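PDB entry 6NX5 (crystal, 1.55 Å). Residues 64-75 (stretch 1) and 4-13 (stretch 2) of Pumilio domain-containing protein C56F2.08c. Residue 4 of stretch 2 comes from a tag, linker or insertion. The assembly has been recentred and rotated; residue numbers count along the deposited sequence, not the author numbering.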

# COMPACT_ATOMS: atom_id res chain seq x y z
N VAL A 64 -7.52 11.36 -14.71
CA VAL A 64 -7.72 10.33 -15.73
C VAL A 64 -9.14 9.81 -15.79
O VAL A 64 -9.48 9.09 -16.74
CB VAL A 64 -6.74 9.15 -15.51
CG1 VAL A 64 -5.34 9.66 -15.39
CG2 VAL A 64 -7.12 8.38 -14.27
N PHE A 65 -9.98 10.16 -14.82
CA PHE A 65 -11.38 9.78 -14.79
C PHE A 65 -12.24 11.00 -15.06
O PHE A 65 -11.85 12.13 -14.73
CB PHE A 65 -11.78 9.17 -13.44
CG PHE A 65 -11.07 7.87 -13.12
CD1 PHE A 65 -9.92 7.87 -12.35
CD2 PHE A 65 -11.58 6.66 -13.57
CE1 PHE A 65 -9.26 6.68 -12.06
CE2 PHE A 65 -10.93 5.47 -13.27
CZ PHE A 65 -9.77 5.48 -12.51
N GLU A 66 -13.40 10.79 -15.67
CA GLU A 66 -14.27 11.91 -15.99
C GLU A 66 -14.88 12.50 -14.73
O GLU A 66 -15.24 11.77 -13.79
CB GLU A 66 -15.38 11.48 -16.94
CG GLU A 66 -16.16 12.68 -17.47
CD GLU A 66 -17.33 12.31 -18.35
OE1 GLU A 66 -17.62 11.10 -18.49
OE2 GLU A 66 -17.96 13.23 -18.91
N ASN A 67 -15.00 13.83 -14.71
CA ASN A 67 -15.67 14.58 -13.64
C ASN A 67 -15.06 14.31 -12.27
O ASN A 67 -15.75 14.32 -11.25
CB ASN A 67 -17.17 14.29 -13.63
CG ASN A 67 -17.89 15.09 -14.67
OD1 ASN A 67 -17.58 16.27 -14.87
ND2 ASN A 67 -18.83 14.46 -15.36
N HIS A 68 -13.75 14.09 -12.25
CA HIS A 68 -13.03 13.83 -11.02
C HIS A 68 -11.68 14.51 -11.10
O HIS A 68 -11.08 14.63 -12.18
CB HIS A 68 -12.88 12.32 -10.80
CG HIS A 68 -12.17 11.97 -9.53
ND1 HIS A 68 -12.57 12.45 -8.30
CD2 HIS A 68 -11.09 11.19 -9.31
CE1 HIS A 68 -11.76 11.97 -7.37
NE2 HIS A 68 -10.85 11.21 -7.95
N GLY A 69 -11.19 14.96 -9.95
CA GLY A 69 -9.92 15.63 -9.86
C GLY A 69 -8.76 14.68 -10.08
O GLY A 69 -8.94 13.53 -10.50
N PRO A 70 -7.55 15.13 -9.78
CA PRO A 70 -6.36 14.34 -10.14
C PRO A 70 -6.18 13.12 -9.24
O PRO A 70 -6.29 13.21 -8.01
CB PRO A 70 -5.20 15.33 -9.97
CG PRO A 70 -5.85 16.69 -9.82
CD PRO A 70 -7.18 16.43 -9.20
N VAL A 71 -5.90 11.98 -9.87
CA VAL A 71 -5.51 10.78 -9.13
C VAL A 71 -4.08 10.94 -8.64
O VAL A 71 -3.25 11.60 -9.27
CB VAL A 71 -5.67 9.51 -10.01
CG1 VAL A 71 -4.74 9.56 -11.21
CG2 VAL A 71 -5.38 8.24 -9.20
N GLN A 72 -3.78 10.32 -7.51
CA GLN A 72 -2.44 10.31 -6.95
C GLN A 72 -1.86 8.91 -7.06
O GLN A 72 -2.56 7.93 -6.77
CB GLN A 72 -2.45 10.75 -5.49
CG GLN A 72 -3.11 12.11 -5.26
CD GLN A 72 -2.48 13.18 -6.12
OE1 GLN A 72 -1.31 13.52 -5.92
NE2 GLN A 72 -3.24 13.74 -7.05
N VAL A 73 -0.60 8.82 -7.48
CA VAL A 73 0.11 7.55 -7.58
C VAL A 73 1.49 7.72 -6.97
O VAL A 73 2.27 8.57 -7.42
CB VAL A 73 0.23 7.05 -9.03
CG1 VAL A 73 0.96 5.69 -9.07
CG2 VAL A 73 -1.17 6.94 -9.69
N MET A 74 1.81 6.90 -5.96
CA MET A 74 3.08 6.97 -5.26
C MET A 74 3.80 5.64 -5.39
O MET A 74 3.23 4.58 -5.09
CB MET A 74 2.87 7.32 -3.79
CG MET A 74 2.27 8.70 -3.59
SD MET A 74 1.14 8.81 -2.18
CE MET A 74 2.18 8.23 -0.84
N LEU A 75 5.03 5.69 -5.87
CA LEU A 75 5.85 4.50 -5.99
C LEU A 75 6.57 4.24 -4.67
O LEU A 75 7.35 5.08 -4.21
CB LEU A 75 6.84 4.69 -7.14
CG LEU A 75 7.96 3.67 -7.30
CD1 LEU A 75 7.39 2.29 -7.54
CD2 LEU A 75 8.83 4.12 -8.47
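Stretch 2 4-13: SMLYVSNLPV

How does stretch 2 run along stretch 1? Residues 4-9 form an extended strand that lies beside strand 72-75 in the opposite sense, the two directions making an angle of 155° and the axes approaching to 4.6 Å. The register pairs Gln-72 with Ser-9, Val-73 with Val-8, Met-74 with Tyr-7 and Leu-75 with Leu-6. Two of these pairs carry the backbone hydrogen bonds: Tyr-7 N gives to Met-74 O at 2.8 Å and Met-74 N to Tyr-7 O at 2.9 Å, while Ser-9 N gives to Gln-72 O at 2.9 Å and Gln-72 N to Ser-9 O at 2.9 Å. Between them the chains draw closer, with Val-73 CA and Val-8 CA 4.6 Å apart, and the carbonyls also meet CA hydrogens, as where Val-8 CA lies 3.3 Å from Gln-72 O.

What fills the face that carries Val-73, Val-8, Leu-75 and Leu-6? Branched aliphatic side chains interlock here. The m, t rotamer of Leu-6 sets CD2 between two neighbours, 3.7 Å from Leu-75 CD1 and 4.1 Å from Val-73 CG1, while Leu-6 CD1 also lies against Val-73 CG1 at 3.9 Å. Leu-6 thus occupies the notch between Val-73 and Leu-75. Val-8 CG1 plays a similar part one step along, 4.2 Å from Val-73 CG2 and 3.7 Å from Val-71 CG2. At the far end Leu-75 CD1 reaches Ser-4 CB, a tag residue, at 4.3 Å.

How is the other face packed? It is more varied. Met-74 lays its sulfur against the edge of the Tyr-7 ring, with Met-74 SD 3.7 Å from Tyr-7 CD2, so the ring meets the thioether side-on and leaves its faces free of stretch 1. Next along, the small Ser-9 fits close to the stem of Gln-72, Ser-9 OG lying 3.2 Å from Gln-72 CB. The end of Gln-72 leads away from stretch 2 and folds back on its own chain, where Gln-72 NE2 makes a weak hydrogen bond to Pro-70 O at 3.2 Å.

What holds the chains together beyond the strands? Asn-10, with positive phi and psi (62/43), marks a change of course after the strand, and its side chain points toward stretch 1, where Asn-10 ND2 gives a hydrogen bond to Pro-70 O at 2.7 Å. Its carbonyl is taken by the imidazole: His-68 NE2 gives to Asn-10 O at 2.6 Å, near the plane of the ring. That leaves one face of the imidazole for Pro-12, whose CG comes 3.5 Å from His-68 CD2. Phe-65 and His-68, the two ends of a type II turn, both point toward stretch 2, and the Pro-12 ring is the bump that fits the corner their rings form. Pro-12 CG is 3.5 Å from Phe-65 CG, and Pro-12 CD sits 3.8 Å from the centroid of the Phe-65 ring, over its face, in a CH-pi contact.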

# COMPACT_ATOMS: atom_id res chain seq x y z
N SER A 4 7.50 -4.19 -7.51
CA SER A 4 7.23 -2.78 -7.24
C SER A 4 5.77 -2.58 -6.87
O SER A 4 4.87 -3.18 -7.47
CB SER A 4 7.61 -1.93 -8.45
OG SER A 4 9.01 -2.05 -8.67
N MET A 5 5.54 -1.69 -5.91
CA MET A 5 4.21 -1.36 -5.41
C MET A 5 3.91 0.11 -5.64
O MET A 5 4.75 0.97 -5.35
CB MET A 5 4.09 -1.66 -3.91
CG MET A 5 4.28 -3.12 -3.56
SD MET A 5 2.75 -4.00 -3.93
CE MET A 5 2.86 -5.42 -2.88
N LEU A 6 2.71 0.37 -6.15
CA LEU A 6 2.16 1.72 -6.28
C LEU A 6 0.99 1.86 -5.34
O LEU A 6 0.09 1.00 -5.32
CB LEU A 6 1.70 2.00 -7.71
CG LEU A 6 2.73 1.87 -8.82
CD1 LEU A 6 2.07 2.09 -10.17
CD2 LEU A 6 3.89 2.85 -8.66
N TYR A 7 0.99 2.93 -4.56
CA TYR A 7 -0.14 3.32 -3.72
C TYR A 7 -0.94 4.37 -4.48
O TYR A 7 -0.41 5.43 -4.80
CB TYR A 7 0.34 3.84 -2.37
CG TYR A 7 -0.78 4.44 -1.53
CD1 TYR A 7 -1.81 3.65 -1.04
CD2 TYR A 7 -0.81 5.79 -1.28
CE1 TYR A 7 -2.83 4.20 -0.29
CE2 TYR A 7 -1.82 6.35 -0.54
CZ TYR A 7 -2.82 5.56 -0.06
OH TYR A 7 -3.82 6.13 0.69
N VAL A 8 -2.19 4.05 -4.79
CA VAL A 8 -3.04 4.89 -5.62
C VAL A 8 -4.13 5.48 -4.74
O VAL A 8 -4.86 4.74 -4.06
CB VAL A 8 -3.63 4.09 -6.79
CG1 VAL A 8 -4.40 5.01 -7.76
CG2 VAL A 8 -2.53 3.34 -7.53
N SER A 9 -4.28 6.81 -4.77
CA SER A 9 -5.27 7.47 -3.93
C SER A 9 -6.05 8.49 -4.75
O SER A 9 -5.68 8.84 -5.88
CB SER A 9 -4.62 8.12 -2.70
OG SER A 9 -3.57 9.01 -3.03
N ASN A 10 -7.15 8.93 -4.16
CA ASN A 10 -8.12 9.82 -4.81
C ASN A 10 -8.74 9.17 -6.04
O ASN A 10 -8.87 9.78 -7.10
CB ASN A 10 -7.51 11.18 -5.18
CG ASN A 10 -8.59 12.23 -5.39
OD1 ASN A 10 -9.70 12.07 -4.91
ND2 ASN A 10 -8.26 13.30 -6.12
N LEU A 11 -9.09 7.89 -5.92
CA LEU A 11 -9.94 7.27 -6.91
C LEU A 11 -11.36 7.85 -6.83
O LEU A 11 -11.79 8.30 -5.77
CB LEU A 11 -10.01 5.76 -6.68
CG LEU A 11 -8.66 5.07 -6.81
CD1 LEU A 11 -8.79 3.60 -6.42
CD2 LEU A 11 -8.14 5.24 -8.22
N PRO A 12 -12.09 7.84 -7.94
CA PRO A 12 -13.52 8.16 -7.87
C PRO A 12 -14.22 7.19 -6.93
O PRO A 12 -13.86 6.01 -6.86
CB PRO A 12 -14.00 7.99 -9.31
CG PRO A 12 -12.79 8.23 -10.14
CD PRO A 12 -11.64 7.66 -9.34
N VAL A 13 -15.21 7.69 -6.18
CA VAL A 13 -15.92 6.80 -5.28
C VAL A 13 -16.55 5.68 -6.09
O VAL A 13 -17.01 5.88 -7.22
CB VAL A 13 -16.97 7.57 -4.45
CG1 VAL A 13 -16.31 8.74 -3.73
CG2 VAL A 13 -18.12 8.04 -5.32